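Local structure of prephenate dehydratase:Amino acid-binding ACT (6VH5) at residues 91-102 against 289-300. The protein probably converts prephenate to 3-phenylpyruvate in phenylalanine biosynthesis and carries an ACT domain that binds phenylalanine. Sequence-based numbering, arbitrary orientation.
Sequences PLADMHIVGEYF and RILGVYKGSDIR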
loop_
_atom_site.group_PDB
_atom_site.type_symbol
_atom_site.label_atom_id
_atom_site.label_comp_id
_atom_site.label_asym_id
_atom_site.label_seq_id
_atom_site.Cartn_x
_atom_site.Cartn_y
_atom_site.Cartn_z
ATOM N N PRO A 91 0.510 -11.336 10.245
ATOM C CA PRO A 91 0.374 -11.623 11.686
ATOM C C PRO A 91 -0.964 -12.235 12.072
ATOM O O PRO A 91 -1.013 -13.009 13.035
ATOM C CB PRO A 91 0.568 -10.244 12.332
ATOM C CG PRO A 91 1.466 -9.531 11.395
ATOM C CD PRO A 91 0.935 -9.938 10.028
ATOM N N LEU A 92 -2.055 -11.932 11.357
ATOM C CA LEU A 92 -3.340 -12.531 11.715
ATOM C C LEU A 92 -3.521 -13.910 11.118
ATOM O O LEU A 92 -4.248 -14.734 11.683
ATOM C CB LEU A 92 -4.506 -11.644 11.271
ATOM C CG LEU A 92 -4.608 -10.265 11.914
ATOM C CD1 LEU A 92 -5.848 -9.536 11.423
ATOM C CD2 LEU A 92 -4.645 -10.429 13.426
ATOM N N ALA A 93 -2.862 -14.186 10.003
ATOM C CA ALA A 93 -2.876 -15.539 9.497
ATOM C C ALA A 93 -1.868 -16.350 10.295
ATOM O O ALA A 93 -1.011 -15.807 10.994
ATOM C CB ALA A 93 -2.539 -15.564 8.007
ATOM N N ASP A 94 -1.994 -17.661 10.226
ATOM C CA ASP A 94 -0.956 -18.514 10.789
ATOM C C ASP A 94 -0.072 -19.039 9.667
ATOM O O ASP A 94 -0.043 -20.226 9.345
ATOM C CB ASP A 94 -1.550 -19.642 11.616
ATOM C CG ASP A 94 -0.474 -20.525 12.203
ATOM O OD1 ASP A 94 0.314 -20.022 13.038
ATOM O OD2 ASP A 94 -0.388 -21.702 11.795
ATOM N N MET A 95 0.603 -18.103 9.015
ATOM C CA MET A 95 1.351 -18.413 7.814
ATOM C C MET A 95 2.766 -17.887 7.941
ATOM O O MET A 95 3.084 -17.077 8.818
ATOM C CB MET A 95 0.673 -17.876 6.560
ATOM C CG MET A 95 -0.535 -18.708 6.208
ATOM S SD MET A 95 -1.267 -18.242 4.656
ATOM C CE MET A 95 -2.886 -17.703 5.203
ATOM N N HIS A 96 3.617 -18.409 7.069
ATOM C CA HIS A 96 5.042 -18.171 7.149
ATOM C C HIS A 96 5.579 -17.781 5.784
ATOM O O HIS A 96 5.029 -18.149 4.742
ATOM C CB HIS A 96 5.746 -19.431 7.651
ATOM C CG HIS A 96 5.224 -19.923 8.967
ATOM N ND1 HIS A 96 5.894 -19.733 10.158
ATOM C CD2 HIS A 96 4.093 -20.601 9.276
ATOM C CE1 HIS A 96 5.194 -20.270 11.143
ATOM N NE2 HIS A 96 4.101 -20.810 10.635
ATOM N N ILE A 97 6.664 -17.026 5.803
ATOM C CA ILE A 97 7.386 -16.678 4.593
ATOM C C ILE A 97 8.441 -17.751 4.362
ATOM O O ILE A 97 9.279 -18.003 5.229
ATOM C CB ILE A 97 8.018 -15.291 4.728
ATOM C CG1 ILE A 97 6.941 -14.300 5.172
ATOM C CG2 ILE A 97 8.651 -14.877 3.409
ATOM C CD1 ILE A 97 7.470 -12.947 5.556
ATOM N N VAL A 98 8.395 -18.394 3.200
ATOM C CA VAL A 98 9.336 -19.445 2.850
ATOM C C VAL A 98 10.133 -19.095 1.602
ATOM O O VAL A 98 10.804 -19.958 1.034
ATOM C CB VAL A 98 8.620 -20.798 2.683
ATOM C CG1 VAL A 98 8.065 -21.273 4.031
ATOM C CG2 VAL A 98 7.511 -20.667 1.683
ATOM N N GLY A 99 10.080 -17.837 1.174
ATOM C CA GLY A 99 10.796 -17.383 0.007
ATOM C C GLY A 99 10.439 -15.961 -0.376
ATOM O O GLY A 99 9.437 -15.403 0.092
ATOM N N GLU A 100 11.266 -15.362 -1.226
ATOM C CA GLU A 100 11.012 -14.040 -1.773
ATOM C C GLU A 100 11.354 -14.069 -3.255
ATOM O O GLU A 100 12.013 -14.989 -3.744
ATOM C CB GLU A 100 11.816 -12.939 -1.029
ATOM C CG GLU A 100 13.331 -12.979 -1.219
ATOM C CD GLU A 100 14.068 -11.766 -0.602
ATOM O OE1 GLU A 100 13.412 -10.870 -0.011
ATOM O OE2 GLU A 100 15.317 -11.706 -0.721
ATOM N N TYR A 101 10.867 -13.075 -3.985
ATOM C CA TYR A 101 11.150 -13.019 -5.415
ATOM C C TYR A 101 11.102 -11.572 -5.874
ATOM O O TYR A 101 10.201 -10.823 -5.483
ATOM C CB TYR A 101 10.173 -13.871 -6.237
ATOM C CG TYR A 101 10.570 -13.960 -7.699
ATOM C CD1 TYR A 101 11.604 -14.797 -8.109
ATOM C CD2 TYR A 101 9.932 -13.185 -8.665
ATOM C CE1 TYR A 101 11.983 -14.870 -9.442
ATOM C CE2 TYR A 101 10.310 -13.245 -10.002
ATOM C CZ TYR A 101 11.328 -14.095 -10.378
ATOM O OH TYR A 101 11.705 -14.160 -11.692
ATOM N N PHE A 102 12.067 -11.192 -6.707
ATOM C CA PHE A 102 12.157 -9.845 -7.262
ATOM C C PHE A 102 11.961 -9.919 -8.767
ATOM O O PHE A 102 12.768 -10.530 -9.476
ATOM C CB PHE A 102 13.506 -9.201 -6.922
ATOM C CG PHE A 102 13.685 -8.923 -5.456
ATOM C CD1 PHE A 102 14.054 -9.936 -4.584
ATOM C CD2 PHE A 102 13.488 -7.645 -4.952
ATOM C CE1 PHE A 102 14.213 -9.686 -3.236
ATOM C CE2 PHE A 102 13.645 -7.384 -3.603
ATOM C CZ PHE A 102 14.008 -8.406 -2.743
ATOM N N ARG A 289 7.689 -12.051 17.395
ATOM C CA ARG A 289 7.215 -13.180 16.614
ATOM C C ARG A 289 8.024 -13.267 15.330
ATOM O O ARG A 289 8.019 -12.325 14.529
ATOM C CB ARG A 289 5.730 -13.013 16.294
ATOM C CG ARG A 289 4.922 -14.271 16.311
ATOM C CD ARG A 289 3.500 -13.961 15.874
ATOM N NE ARG A 289 3.056 -14.798 14.767
ATOM C CZ ARG A 289 1.890 -14.639 14.152
ATOM N NH1 ARG A 289 1.068 -13.672 14.544
ATOM N NH2 ARG A 289 1.538 -15.441 13.152
ATOM N N ILE A 290 8.683 -14.400 15.113
ATOM C CA ILE A 290 9.395 -14.626 13.859
ATOM C C ILE A 290 8.404 -15.132 12.817
ATOM O O ILE A 290 7.779 -16.182 12.999
ATOM C CB ILE A 290 10.555 -15.611 14.049
ATOM C CG1 ILE A 290 11.659 -14.974 14.899
ATOM C CG2 ILE A 290 11.086 -16.045 12.692
ATOM C CD1 ILE A 290 12.869 -15.847 15.080
ATOM N N LEU A 291 8.257 -14.386 11.719
ATOM C CA LEU A 291 7.300 -14.744 10.683
ATOM C C LEU A 291 7.907 -15.563 9.553
ATOM O O LEU A 291 7.154 -16.172 8.775
ATOM C CB LEU A 291 6.651 -13.484 10.117
ATOM C CG LEU A 291 5.825 -12.692 11.129
ATOM C CD1 LEU A 291 5.228 -11.450 10.473
ATOM C CD2 LEU A 291 4.726 -13.597 11.686
ATOM N N GLY A 292 9.234 -15.648 9.478
ATOM C CA GLY A 292 9.854 -16.479 8.466
ATOM C C GLY A 292 11.366 -16.430 8.433
ATOM O O GLY A 292 11.987 -15.436 8.840
ATOM N N VAL A 293 11.967 -17.523 7.960
ATOM C CA VAL A 293 13.418 -17.663 7.827
ATOM C C VAL A 293 13.666 -18.318 6.475
ATOM O O VAL A 293 13.381 -19.512 6.303
ATOM C CB VAL A 293 14.035 -18.510 8.946
ATOM C CG1 VAL A 293 15.535 -18.624 8.737
ATOM C CG2 VAL A 293 13.685 -17.941 10.311
ATOM N N TYR A 294 14.162 -17.542 5.507
ATOM C CA TYR A 294 14.115 -17.974 4.116
ATOM C C TYR A 294 15.342 -17.499 3.343
ATOM O O TYR A 294 16.015 -16.533 3.721
ATOM C CB TYR A 294 12.824 -17.484 3.446
ATOM C CG TYR A 294 12.492 -16.011 3.640
ATOM C CD1 TYR A 294 12.683 -15.095 2.610
ATOM C CD2 TYR A 294 11.953 -15.543 4.831
ATOM C CE1 TYR A 294 12.362 -13.756 2.765
ATOM C CE2 TYR A 294 11.641 -14.196 5.002
ATOM C CZ TYR A 294 11.842 -13.310 3.963
ATOM O OH TYR A 294 11.522 -11.975 4.117
ATOM N N LYS A 295 15.599 -18.182 2.225
ATOM C CA LYS A 295 16.706 -17.816 1.352
ATOM C C LYS A 295 16.476 -16.433 0.761
ATOM O O LYS A 295 15.350 -16.071 0.408
ATOM C CB LYS A 295 16.866 -18.831 0.218
ATOM C CG LYS A 295 17.259 -20.227 0.659
ATOM C CD LYS A 295 17.305 -21.177 -0.534
ATOM C CE LYS A 295 17.690 -22.589 -0.120
ATOM N NZ LYS A 295 17.759 -23.517 -1.288
ATOM N N GLY A 296 17.555 -15.662 0.641
ATOM C CA GLY A 296 17.493 -14.317 0.104
ATOM C C GLY A 296 17.875 -14.270 -1.364
ATOM O O GLY A 296 18.710 -15.042 -1.834
ATOM N N SER A 297 17.249 -13.352 -2.089
ATOM C CA SER A 297 17.503 -13.258 -3.517
ATOM C C SER A 297 18.895 -12.694 -3.782
ATOM O O SER A 297 19.431 -11.903 -3.000
ATOM C CB SER A 297 16.441 -12.394 -4.194
ATOM O OG SER A 297 16.675 -12.327 -5.587
ATOM N N ASP A 298 19.479 -13.105 -4.910
ATOM C CA ASP A 298 20.808 -12.644 -5.292
ATOM C C ASP A 298 20.867 -11.137 -5.492
ATOM O O ASP A 298 21.970 -10.578 -5.544
ATOM C CB ASP A 298 21.261 -13.345 -6.577
ATOM C CG ASP A 298 21.521 -14.824 -6.374
ATOM O OD1 ASP A 298 22.127 -15.188 -5.344
ATOM O OD2 ASP A 298 21.118 -15.626 -7.243
ATOM N N ILE A 299 19.714 -10.471 -5.597
ATOM C CA ILE A 299 19.661 -9.026 -5.767
ATOM C C ILE A 299 20.237 -8.295 -4.562
ATOM O O ILE A 299 20.601 -7.116 -4.665
ATOM C CB ILE A 299 18.199 -8.605 -6.027
ATOM C CG1 ILE A 299 18.117 -7.171 -6.545
ATOM C CG2 ILE A 299 17.364 -8.771 -4.761
ATOM C CD1 ILE A 299 16.738 -6.782 -7.021
ATOM N N ARG A 300 20.322 -8.972 -3.411
ATOM C CA ARG A 300 20.858 -8.377 -2.194
ATOM C C ARG A 300 22.366 -8.157 -2.246
ATOM O O ARG A 300 22.889 -7.368 -1.450
ATOM C CB ARG A 300 20.494 -9.254 -0.994
ATOM C CG ARG A 300 19.083 -9.010 -0.471
ATOM C CD ARG A 300 18.487 -10.231 0.238
ATOM N NE ARG A 300 17.066 -10.030 0.507
ATOM C CZ ARG A 300 16.601 -9.205 1.443
ATOM N NH1 ARG A 300 17.449 -8.508 2.206
ATOM N NH2 ARG A 300 15.291 -9.072 1.622
HETATM O O HOH W 1 2.537 -17.406 12.056
HETATM O O HOH W 2 8.421 -18.533 11.282
HETATM O O HOH W 3 13.881 -20.240 1.455
HETATM O O HOH W 4 13.625 -17.148 -1.829
HETATM O O HOH W 5 14.514 -12.905 -7.296
#
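E100 and R300 form a nearly flat, side-on salt bridge, carboxylate and guanidinium planes 19° apart. NE of R300 gives its hydrogen to E100 OE2 at 2.7 Å, while R300 NH2 reaches E100 OE1 at 3.1 Å, each on a syn lone pair. E100 OE2 keeps its anti lone pair for the backbone N of S297, 2.9 Å away, so two donors grip one oxygen. An acid suits this buried place because R300, the S297 N-H and R195, which pairs with OE1, surround it with donors. CG of E100 sits between the backbone N and carbonyl carbon (chi1 68°), and the extended chain beyond it carries the acid across to the other segment.

Packing is tight on either side of this pair. CG2 of I97, set anti to the backbone N, rests over the face of the Y294 ring, 3.5 Å from its centroid, a CH-pi contact in which an apolar methyl suits an aromatic face; the Y294 hydroxyl bonds T218. I299 CG2 likewise lies over the F102 ring, 3.6 Å from its centroid.

Strands 96-102 and 289-295 run nearly parallel, 14° apart, but join loosely: the backbone N of I97 bonds O of L291 at 3.1 Å, whereas water molecules link H96 ND1 to I290 O, V98 O to K295 N, and E100 N to K295 O. At the far end the long side chain of R289, bent at chi3, brings its guanidinium edge to two carbonyls, donating through NH1 to P91 O at 2.7 Å and weakly through NH2 to A93 O.

The contact thus sets together two strands outermost in their sheets within this chain: 96-104, beside 193-200 in the prephenate dehydratase domain, and 286-295, beside 215-224 in the ACT domain; P91 lies on helix 86-92, and M95 packs against helix 56-64.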